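Local structure of AvrL567-A (Melampsora lini, 2OPC) at residues L107-N110 and P116-I119. The protein is an avirulence protein of the flax rust fungus, probably recognised inside flax cells by matching plant resistance proteins, which then trigger defence. Numbering follows the deposited sequence.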
loop_
_atom_site.group_PDB
_atom_site.type_symbol
_atom_site.label_atom_id
_atom_site.label_comp_id
_atom_site.label_asym_id
_atom_site.label_seq_id
_atom_site.Cartn_x
_atom_site.Cartn_y
_atom_site.Cartn_z
ATOM N N LEU A 107 9.197 -6.483 -4.360
ATOM C CA LEU A 107 8.449 -7.257 -5.346
ATOM C C LEU A 107 8.536 -8.746 -5.107
ATOM O O LEU A 107 9.632 -9.289 -4.913
ATOM C CB LEU A 107 8.972 -6.966 -6.769
ATOM C CG LEU A 107 8.788 -5.508 -7.199
ATOM C CD1 LEU A 107 9.569 -5.250 -8.484
ATOM C CD2 LEU A 107 7.287 -5.179 -7.387
ATOM N N PHE A 108 7.354 -9.369 -5.109
ATOM C CA PHE A 108 7.222 -10.838 -4.960
ATOM C C PHE A 108 6.782 -11.378 -6.302
ATOM O O PHE A 108 5.955 -10.772 -6.987
ATOM C CB PHE A 108 6.160 -11.152 -3.909
ATOM C CG PHE A 108 6.585 -10.808 -2.508
ATOM C CD1 PHE A 108 7.173 -11.779 -1.678
ATOM C CD2 PHE A 108 6.428 -9.497 -2.024
ATOM C CE1 PHE A 108 7.622 -11.459 -0.402
ATOM C CE2 PHE A 108 6.862 -9.159 -0.739
ATOM C CZ PHE A 108 7.441 -10.141 0.090
ATOM N N GLU A 109 7.324 -12.524 -6.690
ATOM C CA GLU A 109 6.964 -13.072 -7.980
ATOM C C GLU A 109 5.694 -13.814 -7.885
ATOM O O GLU A 109 5.445 -14.484 -6.895
ATOM C CB GLU A 109 8.082 -13.962 -8.547
ATOM C CG GLU A 109 9.300 -13.115 -8.805
ATOM C CD GLU A 109 10.272 -13.841 -9.668
ATOM O OE1 GLU A 109 10.427 -13.461 -10.850
ATOM O OE2 GLU A 109 10.863 -14.841 -9.179
ATOM N N ASN A 110 4.896 -13.727 -8.952
ATOM C CA ASN A 110 3.641 -14.460 -9.006
ATOM C C ASN A 110 3.855 -15.945 -8.726
ATOM O O ASN A 110 4.900 -16.570 -9.074
ATOM C CB ASN A 110 2.954 -14.237 -10.357
ATOM C CG ASN A 110 1.460 -14.480 -10.302
ATOM O OD1 ASN A 110 1.011 -15.622 -10.183
ATOM N ND2 ASN A 110 0.677 -13.408 -10.423
ATOM N N PRO A 116 1.962 -11.010 -13.421
ATOM C CA PRO A 116 2.686 -9.909 -12.800
ATOM C C PRO A 116 3.182 -10.209 -11.379
ATOM O O PRO A 116 2.616 -10.997 -10.646
ATOM C CB PRO A 116 1.641 -8.771 -12.764
ATOM C CG PRO A 116 0.777 -9.062 -13.905
ATOM C CD PRO A 116 0.627 -10.585 -13.892
ATOM N N ASP A 117 4.221 -9.508 -10.998
ATOM C CA ASP A 117 4.645 -9.497 -9.593
ATOM C C ASP A 117 3.598 -8.769 -8.745
ATOM O O ASP A 117 2.704 -8.138 -9.275
ATOM C CB ASP A 117 5.855 -8.631 -9.424
ATOM C CG ASP A 117 7.029 -9.115 -10.087
ATOM O OD1 ASP A 117 7.078 -10.358 -10.435
ATOM O OD2 ASP A 117 7.948 -8.211 -10.237
ATOM N N TYR A 118 3.768 -8.841 -7.422
ATOM C CA TYR A 118 2.921 -8.064 -6.501
ATOM C C TYR A 118 3.787 -7.512 -5.372
ATOM O O TYR A 118 4.870 -7.979 -5.073
ATOM C CB TYR A 118 1.760 -8.911 -5.933
ATOM C CG TYR A 118 2.193 -10.147 -5.189
ATOM C CD1 TYR A 118 2.306 -10.144 -3.802
ATOM C CD2 TYR A 118 2.538 -11.322 -5.864
ATOM C CE1 TYR A 118 2.710 -11.262 -3.107
ATOM C CE2 TYR A 118 2.941 -12.467 -5.157
ATOM C CZ TYR A 118 3.031 -12.436 -3.782
ATOM O OH TYR A 118 3.458 -13.563 -3.071
ATOM N N ILE A 119 3.231 -6.473 -4.721
ATOM C CA ILE A 119 3.743 -6.029 -3.415
ATOM C C ILE A 119 2.717 -6.466 -2.365
ATOM O O ILE A 119 1.589 -6.833 -2.652
ATOM C CB ILE A 119 3.983 -4.487 -3.346
ATOM C CG1 ILE A 119 2.669 -3.671 -3.438
ATOM C CG2 ILE A 119 4.970 -4.076 -4.449
ATOM C CD1 ILE A 119 2.912 -2.173 -3.281
HETATM O O HOH W 1 4.462 -15.522 -4.537
HETATM O O HOH W 2 5.751 -12.358 -11.537
#
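With chi1 at 58°, Tyr-118 holds its CG between its own backbone N and carbonyl carbon, which swings the ring across to Phe-108, whose CG stands beside its backbone N (chi1 -70°) and carries the phenyl ring away from the other segment, leaving CB to make the contact. The two residues form a single hydrogen-bonded antiparallel bridge, where the loop before strand 118-125 folds back on the start of that strand. Phe-108 N gives a nearly straight bond to Tyr-118 O (2.8 Å), and Tyr-118 N returns one to Phe-108 O at 2.9 Å. A flat tyrosine suits this place: Phe-108 CB sits over one face in a CH-pi contact, 3.6 Å from the ring centroid, while the rings themselves, planes 18° apart, barely overlap. At its start the strand bonds on its other edge to strand 16-19, Ile-119 pairing with Phe-18, and Tyr-19 meets the Tyr-118 ring. Beyond the bridge, Leu-107 CD2 packs on Ile-119 CG2, two methyl groups in van der Waals contact. Asn-110 supplies both a donor and an acceptor in the loop: OD1 takes the N-H of Ile-112, and ND2 reaches Pro-116 O (3.1 Å), which lies in the amide plane. Two waters bridge backbone and side chain: one receives Asn-110 N-H and donates to Asp-117 OD1 at 2.6 Å, while another accepts from Tyr-118 OH and donates to Glu-109 O at 2.8 Å.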